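Chemosensory protein (Mamestra brassicae, PDB 1N8V) probably binds and carries long-chain hydrophobic ligands in moth chemosensation, holding bromo-dodecanol molecules inside an all-helical body. Local coordinates at residues 9-13 with 14-18; 21-24 with 25-29; 67-70 with 71-75; 78-81 with 82-86. One frame throughout, in Å; residues are numbered along the deposited sequence.

Interaction 1 (9-13 with 14-18); sequences DNINL and DEILA. With BDD (bromo-dodecanol), chain C.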
# COMPACT_ATOMS: atom_id res chain seq x y z
N ASP A 9 7.22 11.67 -1.06
CA ASP A 9 6.45 11.52 -2.31
C ASP A 9 7.25 11.42 -3.61
O ASP A 9 6.66 11.09 -4.65
CB ASP A 9 5.39 12.62 -2.43
CG ASP A 9 4.15 12.34 -1.61
OD1 ASP A 9 4.16 11.42 -0.77
OD2 ASP A 9 3.13 13.06 -1.71
N ASN A 10 8.56 11.64 -3.57
CA ASN A 10 9.39 11.47 -4.76
C ASN A 10 10.05 10.10 -4.84
O ASN A 10 10.82 9.82 -5.76
CB ASN A 10 10.44 12.57 -4.86
CG ASN A 10 9.86 13.88 -5.38
OD1 ASN A 10 10.25 14.96 -4.95
ND2 ASN A 10 8.89 13.78 -6.29
N ILE A 11 9.74 9.21 -3.90
CA ILE A 11 10.28 7.85 -3.96
C ILE A 11 9.75 7.18 -5.24
O ILE A 11 8.57 7.29 -5.55
CB ILE A 11 9.86 7.07 -2.72
CG1 ILE A 11 10.51 5.69 -2.71
CG2 ILE A 11 8.35 6.94 -2.67
CD1 ILE A 11 10.17 4.88 -1.50
N ASN A 12 10.62 6.50 -5.98
CA ASN A 12 10.22 5.84 -7.22
C ASN A 12 9.58 4.48 -6.92
O ASN A 12 10.26 3.53 -6.54
CB ASN A 12 11.40 5.70 -8.21
CG ASN A 12 10.94 5.26 -9.60
OD1 ASN A 12 10.22 4.29 -9.73
ND2 ASN A 12 11.35 6.00 -10.65
N LEU A 13 8.26 4.44 -7.08
CA LEU A 13 7.51 3.23 -6.81
C LEU A 13 7.78 2.15 -7.86
O LEU A 13 7.73 0.96 -7.55
CB LEU A 13 6.00 3.50 -6.74
CG LEU A 13 5.59 4.40 -5.57
CD1 LEU A 13 4.11 4.68 -5.66
CD2 LEU A 13 5.90 3.76 -4.25
N ASP A 14 8.08 2.55 -9.09
CA ASP A 14 8.34 1.57 -10.15
C ASP A 14 9.57 0.71 -9.83
O ASP A 14 9.58 -0.50 -10.09
CB ASP A 14 8.51 2.27 -11.51
CG ASP A 14 7.23 2.91 -12.03
OD1 ASP A 14 6.12 2.40 -11.80
OD2 ASP A 14 7.24 3.97 -12.72
N GLU A 15 10.60 1.32 -9.26
CA GLU A 15 11.82 0.61 -8.89
C GLU A 15 11.54 -0.41 -7.77
O GLU A 15 12.05 -1.53 -7.78
CB GLU A 15 12.94 1.60 -8.50
CG GLU A 15 13.58 2.34 -9.66
CD GLU A 15 14.67 3.29 -9.21
OE1 GLU A 15 14.35 4.39 -8.73
OE2 GLU A 15 15.85 2.94 -9.33
N ILE A 16 10.71 -0.03 -6.80
CA ILE A 16 10.36 -0.91 -5.71
C ILE A 16 9.58 -2.11 -6.24
O ILE A 16 9.84 -3.26 -5.86
CB ILE A 16 9.53 -0.15 -4.64
CG1 ILE A 16 10.43 0.86 -3.90
CG2 ILE A 16 8.88 -1.11 -3.70
CD1 ILE A 16 9.66 1.88 -3.07
N LEU A 17 8.59 -1.84 -7.08
CA LEU A 17 7.75 -2.92 -7.59
C LEU A 17 8.49 -3.89 -8.49
O LEU A 17 8.11 -5.06 -8.57
CB LEU A 17 6.49 -2.35 -8.27
CG LEU A 17 5.56 -1.55 -7.35
CD1 LEU A 17 4.45 -0.84 -8.16
CD2 LEU A 17 4.93 -2.42 -6.27
N ALA A 18 9.59 -3.43 -9.11
CA ALA A 18 10.39 -4.29 -9.99
C ALA A 18 11.48 -5.11 -9.27
O ALA A 18 12.17 -5.92 -9.90
CB ALA A 18 11.01 -3.44 -11.09
O1 BDD C . 4.11 8.28 -2.15
C1 BDD C . 5.10 7.38 -1.66
C2 BDD C . 5.12 7.42 -0.13
C3 BDD C . 5.17 6.02 0.45
C4 BDD C . 6.59 5.47 0.51
C5 BDD C . 6.57 3.96 0.75
C6 BDD C . 6.44 3.18 -0.56
C7 BDD C . 6.10 1.71 -0.34
C8 BDD C . 5.46 1.07 -1.57
C9 BDD C . 5.36 -0.45 -1.41
C10 BDD C . 4.14 -0.86 -0.60
C11 BDD C . 3.97 -2.37 -0.53
C12 BDD C . 2.70 -2.77 0.21
BR BDD C . 2.91 -2.69 1.82
O HOH W 1 9.70 5.25 -13.29

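Interaction 2 (21-24 with 25-29); sequences RLLV and AYVNC. With BDD (bromo-dodecanol), chain C.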
# COMPACT_ATOMS: atom_id res chain seq x y z
N ARG A 21 13.09 -8.04 -3.45
CA ARG A 21 13.69 -7.79 -2.14
C ARG A 21 13.22 -6.44 -1.57
O ARG A 21 12.93 -6.34 -0.37
CB ARG A 21 15.22 -7.82 -2.21
CG ARG A 21 15.79 -9.14 -2.71
CD ARG A 21 15.92 -10.24 -1.64
NE ARG A 21 14.65 -10.84 -1.23
CZ ARG A 21 13.85 -11.60 -1.98
NH1 ARG A 21 12.73 -12.09 -1.46
NH2 ARG A 21 14.16 -11.88 -3.25
N LEU A 22 13.12 -5.41 -2.40
CA LEU A 22 12.70 -4.10 -1.91
C LEU A 22 11.22 -4.14 -1.54
O LEU A 22 10.80 -3.62 -0.51
CB LEU A 22 12.95 -3.03 -2.96
CG LEU A 22 14.38 -2.78 -3.47
CD1 LEU A 22 14.42 -1.62 -4.45
CD2 LEU A 22 15.27 -2.54 -2.31
N LEU A 23 10.41 -4.76 -2.38
CA LEU A 23 8.98 -4.83 -2.13
C LEU A 23 8.68 -5.62 -0.84
O LEU A 23 7.88 -5.18 0.01
CB LEU A 23 8.31 -5.45 -3.36
CG LEU A 23 6.82 -5.74 -3.23
CD1 LEU A 23 6.02 -4.48 -2.86
CD2 LEU A 23 6.30 -6.39 -4.53
N VAL A 24 9.33 -6.78 -0.66
CA VAL A 24 9.07 -7.61 0.51
C VAL A 24 9.45 -6.91 1.82
O VAL A 24 8.80 -7.09 2.83
CB VAL A 24 9.77 -9.00 0.40
CG1 VAL A 24 9.84 -9.72 1.74
CG2 VAL A 24 9.07 -9.85 -0.66
N ALA A 25 10.48 -6.08 1.79
CA ALA A 25 10.85 -5.34 2.99
C ALA A 25 9.69 -4.44 3.42
O ALA A 25 9.40 -4.37 4.61
CB ALA A 25 12.10 -4.51 2.76
N TYR A 26 9.04 -3.74 2.47
CA TYR A 26 7.91 -2.89 2.83
C TYR A 26 6.71 -3.73 3.26
O TYR A 26 6.04 -3.43 4.24
CB TYR A 26 7.49 -1.99 1.67
CG TYR A 26 8.43 -0.88 1.36
CD1 TYR A 26 8.53 0.21 2.22
CD2 TYR A 26 9.19 -0.88 0.21
CE1 TYR A 26 9.41 1.27 1.91
CE2 TYR A 26 10.06 0.14 -0.08
CZ TYR A 26 10.16 1.22 0.76
OH TYR A 26 11.04 2.25 0.45
N VAL A 27 6.46 -4.84 2.56
CA VAL A 27 5.35 -5.69 2.93
C VAL A 27 5.49 -6.28 4.35
O VAL A 27 4.56 -6.23 5.15
CB VAL A 27 5.16 -6.85 1.92
CG1 VAL A 27 4.10 -7.79 2.43
CG2 VAL A 27 4.79 -6.29 0.57
N ASN A 28 6.68 -6.79 4.68
CA ASN A 28 6.89 -7.35 6.02
C ASN A 28 6.77 -6.29 7.11
O ASN A 28 6.27 -6.56 8.20
CB ASN A 28 8.24 -8.07 6.09
CG ASN A 28 8.30 -9.35 5.25
OD1 ASN A 28 9.40 -9.83 4.88
ND2 ASN A 28 7.15 -9.90 4.95
N CYS A 29 7.19 -5.06 6.80
CA CYS A 29 7.04 -3.97 7.75
C CYS A 29 5.55 -3.68 8.02
O CYS A 29 5.09 -3.62 9.18
CB CYS A 29 7.71 -2.70 7.22
SG CYS A 29 7.17 -1.10 7.92
O1 BDD C . 4.11 8.28 -2.15
C1 BDD C . 5.10 7.38 -1.66
C2 BDD C . 5.12 7.42 -0.13
C3 BDD C . 5.17 6.02 0.45
C4 BDD C . 6.59 5.47 0.51
C5 BDD C . 6.57 3.96 0.75
C6 BDD C . 6.44 3.18 -0.56
C7 BDD C . 6.10 1.71 -0.34
C8 BDD C . 5.46 1.07 -1.57
C9 BDD C . 5.36 -0.45 -1.41
C10 BDD C . 4.14 -0.86 -0.60
C11 BDD C . 3.97 -2.37 -0.53
C12 BDD C . 2.70 -2.77 0.21
BR BDD C . 2.91 -2.69 1.82

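Interaction 3 (67-70 with 71-75); sequences YRVI and EHLIK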
# COMPACT_ATOMS: atom_id res chain seq x y z
N TYR A 67 -2.85 3.36 -6.08
CA TYR A 67 -3.44 2.55 -7.14
C TYR A 67 -2.40 1.78 -7.93
O TYR A 67 -2.63 0.63 -8.30
CB TYR A 67 -4.33 3.33 -8.10
CG TYR A 67 -4.95 2.34 -9.06
CD1 TYR A 67 -5.75 1.29 -8.59
CD2 TYR A 67 -4.62 2.36 -10.40
CE1 TYR A 67 -6.26 0.35 -9.44
CE2 TYR A 67 -5.13 1.42 -11.26
CZ TYR A 67 -5.97 0.43 -10.78
OH TYR A 67 -6.45 -0.51 -11.67
N ARG A 68 -1.25 2.39 -8.22
CA ARG A 68 -0.19 1.69 -8.90
C ARG A 68 0.27 0.43 -8.14
O ARG A 68 0.39 -0.66 -8.70
CB ARG A 68 0.97 2.66 -9.11
CG ARG A 68 2.23 2.05 -9.64
CD ARG A 68 2.23 1.79 -11.12
NE ARG A 68 3.56 1.33 -11.49
CZ ARG A 68 3.90 0.05 -11.63
NH1 ARG A 68 3.02 -0.94 -11.52
NH2 ARG A 68 5.15 -0.24 -11.93
N VAL A 69 0.49 0.59 -6.84
CA VAL A 69 0.94 -0.53 -6.00
C VAL A 69 -0.14 -1.60 -5.90
O VAL A 69 0.12 -2.79 -6.08
CB VAL A 69 1.35 -0.04 -4.59
CG1 VAL A 69 1.54 -1.24 -3.67
CG2 VAL A 69 2.61 0.80 -4.65
N ILE A 70 -1.37 -1.16 -5.66
CA ILE A 70 -2.47 -2.11 -5.48
C ILE A 70 -2.73 -2.92 -6.76
O ILE A 70 -2.88 -4.14 -6.70
CB ILE A 70 -3.74 -1.38 -4.99
CG1 ILE A 70 -3.55 -0.95 -3.54
CG2 ILE A 70 -4.98 -2.26 -5.13
CD1 ILE A 70 -4.60 0.02 -3.04
N GLU A 71 -2.72 -2.26 -7.92
CA GLU A 71 -2.93 -2.98 -9.18
C GLU A 71 -1.82 -4.01 -9.39
O GLU A 71 -2.08 -5.15 -9.82
CB GLU A 71 -2.98 -2.01 -10.37
CG GLU A 71 -3.32 -2.74 -11.67
CD GLU A 71 -3.12 -1.93 -12.93
OE1 GLU A 71 -2.41 -0.91 -12.88
OE2 GLU A 71 -3.65 -2.36 -13.98
N HIS A 72 -0.57 -3.64 -9.11
CA HIS A 72 0.54 -4.57 -9.26
C HIS A 72 0.36 -5.79 -8.36
O HIS A 72 0.59 -6.92 -8.78
CB HIS A 72 1.88 -3.89 -8.90
CG HIS A 72 3.04 -4.82 -9.00
ND1 HIS A 72 3.57 -5.52 -7.93
CD2 HIS A 72 3.75 -5.22 -10.08
CE1 HIS A 72 4.56 -6.29 -8.36
NE2 HIS A 72 4.70 -6.11 -9.66
N LEU A 73 -0.02 -5.57 -7.10
CA LEU A 73 -0.21 -6.70 -6.19
C LEU A 73 -1.34 -7.61 -6.62
O LEU A 73 -1.19 -8.83 -6.60
CB LEU A 73 -0.46 -6.20 -4.76
CG LEU A 73 0.66 -5.37 -4.12
CD1 LEU A 73 0.18 -4.85 -2.76
CD2 LEU A 73 1.96 -6.17 -4.01
N ILE A 74 -2.48 -7.04 -7.00
CA ILE A 74 -3.62 -7.83 -7.42
C ILE A 74 -3.30 -8.68 -8.64
O ILE A 74 -3.74 -9.84 -8.73
CB ILE A 74 -4.83 -6.90 -7.71
CG1 ILE A 74 -5.35 -6.27 -6.42
CG2 ILE A 74 -5.92 -7.68 -8.45
CD1 ILE A 74 -6.40 -5.21 -6.63
N LYS A 75 -2.52 -8.14 -9.57
CA LYS A 75 -2.16 -8.89 -10.77
C LYS A 75 -0.99 -9.87 -10.58
O LYS A 75 -1.05 -11.00 -11.07
CB LYS A 75 -1.78 -7.94 -11.89
CG LYS A 75 -2.91 -7.10 -12.39
CD LYS A 75 -2.45 -6.30 -13.59
CE LYS A 75 -3.55 -5.52 -14.21
NZ LYS A 75 -4.72 -6.41 -14.48
O HOH W 2 0.25 -0.98 -11.45

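Interaction 4 (78-81 with 82-86); sequences IEIW and RELTA. With BDD (bromo-dodecanol), chain E.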
# COMPACT_ATOMS: atom_id res chain seq x y z
N ILE A 78 -0.66 -12.01 -5.74
CA ILE A 78 -1.98 -12.26 -5.16
C ILE A 78 -1.96 -12.58 -3.67
O ILE A 78 -2.77 -12.07 -2.92
CB ILE A 78 -2.66 -13.39 -5.93
CG1 ILE A 78 -2.84 -12.98 -7.40
CG2 ILE A 78 -3.99 -13.76 -5.28
CD1 ILE A 78 -3.33 -14.10 -8.28
N GLU A 79 -1.02 -13.40 -3.22
CA GLU A 79 -0.92 -13.75 -1.82
C GLU A 79 -0.64 -12.52 -0.94
O GLU A 79 -1.17 -12.41 0.16
CB GLU A 79 0.19 -14.80 -1.63
CG GLU A 79 -0.01 -16.10 -2.39
CD GLU A 79 0.37 -16.02 -3.86
OE1 GLU A 79 1.16 -15.13 -4.29
OE2 GLU A 79 -0.14 -16.88 -4.61
N ILE A 80 0.21 -11.62 -1.42
CA ILE A 80 0.52 -10.39 -0.68
C ILE A 80 -0.74 -9.50 -0.62
O ILE A 80 -1.12 -9.02 0.43
CB ILE A 80 1.71 -9.65 -1.30
CG1 ILE A 80 3.01 -10.44 -1.07
CG2 ILE A 80 1.80 -8.23 -0.75
CD1 ILE A 80 4.21 -9.85 -1.77
N TRP A 81 -1.40 -9.31 -1.76
CA TRP A 81 -2.65 -8.55 -1.78
C TRP A 81 -3.65 -9.12 -0.77
O TRP A 81 -4.21 -8.38 0.03
CB TRP A 81 -3.28 -8.56 -3.17
CG TRP A 81 -4.71 -8.07 -3.23
CD1 TRP A 81 -5.79 -8.81 -3.60
CD2 TRP A 81 -5.24 -6.77 -2.88
NE1 TRP A 81 -6.94 -8.06 -3.54
CE2 TRP A 81 -6.63 -6.80 -3.11
CE3 TRP A 81 -4.67 -5.57 -2.45
CZ2 TRP A 81 -7.44 -5.68 -2.89
CZ3 TRP A 81 -5.49 -4.50 -2.21
CH2 TRP A 81 -6.84 -4.55 -2.44
N ARG A 82 -3.83 -10.43 -0.80
CA ARG A 82 -4.81 -11.01 0.10
C ARG A 82 -4.51 -10.81 1.59
O ARG A 82 -5.44 -10.56 2.39
CB ARG A 82 -5.06 -12.46 -0.26
CG ARG A 82 -5.85 -12.48 -1.53
CD ARG A 82 -6.20 -13.82 -1.95
NE ARG A 82 -7.04 -13.80 -3.13
CZ ARG A 82 -7.71 -14.85 -3.57
NH1 ARG A 82 -8.45 -14.75 -4.66
NH2 ARG A 82 -7.66 -15.98 -2.90
N GLU A 83 -3.25 -10.93 1.98
CA GLU A 83 -2.94 -10.77 3.38
C GLU A 83 -3.07 -9.33 3.79
O GLU A 83 -3.50 -9.04 4.92
CB GLU A 83 -1.55 -11.34 3.75
CG GLU A 83 -0.36 -10.60 3.20
CD GLU A 83 0.94 -11.28 3.58
OE1 GLU A 83 0.90 -12.09 4.53
OE2 GLU A 83 1.96 -11.02 2.94
N LEU A 84 -2.74 -8.39 2.90
CA LEU A 84 -2.84 -6.97 3.24
C LEU A 84 -4.29 -6.51 3.36
O LEU A 84 -4.66 -5.83 4.30
CB LEU A 84 -2.11 -6.12 2.19
CG LEU A 84 -0.59 -6.11 2.28
CD1 LEU A 84 -0.01 -5.51 1.02
CD2 LEU A 84 -0.14 -5.33 3.47
N THR A 85 -5.11 -6.86 2.38
CA THR A 85 -6.52 -6.45 2.45
C THR A 85 -7.23 -7.13 3.65
O THR A 85 -8.05 -6.51 4.32
CB THR A 85 -7.23 -6.62 1.10
OG1 THR A 85 -8.52 -5.96 1.12
CG2 THR A 85 -7.48 -8.09 0.77
N ALA A 86 -6.88 -8.37 3.95
CA ALA A 86 -7.47 -9.04 5.10
C ALA A 86 -7.10 -8.38 6.43
O ALA A 86 -7.93 -8.30 7.34
CB ALA A 86 -7.12 -10.54 5.13
O1 BDD E . -8.87 -3.35 0.60
C1 BDD E . -7.92 -2.29 0.57
C2 BDD E . -6.54 -2.79 1.02
C3 BDD E . -5.48 -1.72 0.74
C4 BDD E . -4.05 -2.17 1.05
C5 BDD E . -3.07 -1.57 0.04
C6 BDD E . -1.90 -0.84 0.68
C7 BDD E . -0.94 -0.26 -0.36
C8 BDD E . -0.65 1.20 -0.11
C9 BDD E . 0.54 1.70 -0.92
C10 BDD E . 0.82 3.18 -0.67
C11 BDD E . 1.50 3.93 -1.82
C12 BDD E . 1.26 5.47 -1.83
BR BDD E . 2.62 6.15 -2.36

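Interaction 1 (9-13 with 14-18)
Leu13 O receives Leu17 N at 3.0 Å, the first turn of helix 13-17, after a chain that runs in from Asp9 without regular structure. Asn12 sits in front of that turn and bends its side chain back over it: with CG anti to the backbone N (chi1 -169°), OD1 is brought above the end of the helix and accepts from Glu15 N at 3.0 Å. The donor stands 42° out of the plane of the amide rather than on a lone pair. Across the same turn Glu15 OE1 comes to 3.3 Å from Asn12 CB, its carboxylate nearly perpendicular to the Asn12 amide. A water joins Asn12 ND2 to Asp14 OD2, whereas Asp14 OD1 makes a salt bridge to Arg68 on helix 60-76. The Asn12 side chain bonded to Glu15 N is an N-cap, and it opens a helix that borders the ligand pocket. On the inward side Ile11 and Ile16 cross at about a right angle, their CD1 methyls pressed to 3.4 Å, tighter than usual van der Waals contact. The other branch of Ile11, CG2, lies 3.4 Å from C1 of a bromo-dodecanol, and Leu13 CD2 meets C6 of the same chain at 3.8 Å. An alanine at Ile11 would leave the ligand's head end and the Ile16 methyl without this shared neighbour, and would probably open a gap between them. At the alcohol end, Asp9 OD1 takes a weak hydrogen bond of 3.4 Å from the ligand O1; the same carboxylate is hydrogen-bonded by Gln62 (to OD1) and Thr59 (to OD2).

Interaction 2 (21-24 with 25-29)
Tyr26 lays one face of its ring over the bromo-dodecanol chain, C7 of the ligand standing 3.8 Å above the plane and over the ring centre, while its CD2 comes to 3.3 Å from Leu22 O one turn back. The setting is an alpha helix, 20-30, with one flank lining the lipid pocket of this all-helical fold. Having CG anti to the carbonyl carbon (chi1 -72°), the tyrosine leans back along the helix toward Leu22. The Leu22 carbonyl meets the ring obliquely and also accepts a weak, long bond from Tyr26 N. Firmer rungs follow: Val27 N to Leu23 O at 2.9 Å, and Asn28 N to Val24 O at 2.8 Å with an N-H...O angle of 171°. Leu23 is the second pocket residue of this stretch, and its CD1 touches C11 of the ligand at 3.8 Å, near the brominated end. Val24 and Asn28 lie side by side, pointing the same way. Outside the stretch, Leu17 and Ile16 of helix 13-17 pack on Leu23 and Tyr26, and Ile80 of helix 78-88 packs on Val27. Cys29 closes a disulfide with Cys36. Val27 CG2 meets Leu23 twice, at 3.3 Å from its backbone O and 4.1 Å from its CD1.

Interaction 3 (67-70 with 71-75)
Glu71 folds its side chain across Tyr67, one helical turn earlier, with its CB over one face of the phenol ring. CB stands 4.2 Å from the ring centroid and 24° off the normal, a CH-pi contact displaced toward the rim. Both side chains have CG anti to the backbone N, and the extended glutamate then runs out past the hydroxyl, its CD 3.8 Å from Tyr67 OH. Ring and carboxylate are turned only 21° from each other. The polar end of Glu71 is tied back through a water: the water donates to Glu71 OE1 and to Arg68 O, and accepts from Arg68 NH1 at the in-plane edge of the guanidinium. Arg68 NE is used by Asp14 in a salt bridge, which fixes this part of the helix to helix 13-17. On the inward side Ile70 sends CG2 toward Ile74, whose CD1 meets it at 3.6 Å, the two crossing at a slant. Val69 and Leu73 run alongside each other, CG1 to CD1 at 4.0 Å. Beneath them the backbone bonds are regular, Ile74 N to Ile70 O at 2.9 Å being straight at 170°. Ile70 and Ile74 also pack on Trp81 of helix 78-88, and Tyr67 on Tyr98 of helix 95-102. The result is an amphipathic alpha helix: Arg68 and Glu71, joined by a water, make the polar flank beside Tyr67, while Val69 and Ile70 touch bromo-dodecanol molecules in the ligand-binding interior of the chemosensory protein.

Interaction 4 (78-81 with 82-86)
A chi1 of 167° carries the Trp81 indole along helix 78-88 to Thr85, one turn on, whose own first torsion (chi1 -168°) turns OG1 toward the bound bromo-dodecanol. Thr85 CB lies over a face of the six-membered ring, 4.1 Å from its centroid and 9° off the normal, a CH-pi contact. The far rim of the indole meets the ligand too, CZ3 to C2 at 3.8 Å. The ligand is hydrogen-bonded to Asp89; Thr85 OG1 stands 2.7 Å from its O1. Tryptophan and threonine thus border the alcohol end of this lipid pocket together. An alanine at Trp81 would strip the cover from Thr85 CB and from the ligand's first carbons, and would probably leave Glu99, the partner of the indole NE1, without its mate. Ile80 and Leu84 lie side by side, CG2 to CD1 at 3.7 Å. Ile78 lays its CG2 over one face of the Arg82 guanidinium, 3.7 Å from NE. Four backbone bonds hold the turns, that of Thr85 N to Trp81 O the straightest of the four. Around the helix, Leu73 of helix 60-76 packs on Ile80 and Leu84, and Ile70 and Ile74 on Trp81; Arg95 of helix 95-102 touches Trp81 and Thr85, and Val27 of helix 20-30 meets Ile80 and Glu83, whose carboxylate pairs with Arg33.

How the interactions relate
All four are local contacts in series along the chain: interaction 1 joins a loop to the start of helix 13-17, and the others lie within helices 20-30, 60-76 and 78-88. Interactions 1 and 2 have centres about 12 Å apart and touch the same bromo-dodecanol, Ile11 and Ile16 packing on Tyr26. Interaction 3 borders each of the others: the Asp14-Arg68 salt bridge ties it to interaction 1, Leu23 and His72 join it to interaction 2, and Ile70, Leu73 and Ile74 pack against interaction 4, about 11 Å away between centres. Interactions 1 and 4 do not touch, their centres about 20 Å apart. Together they line several sides of a ligand-filled interior, consistent with a lipid carrier.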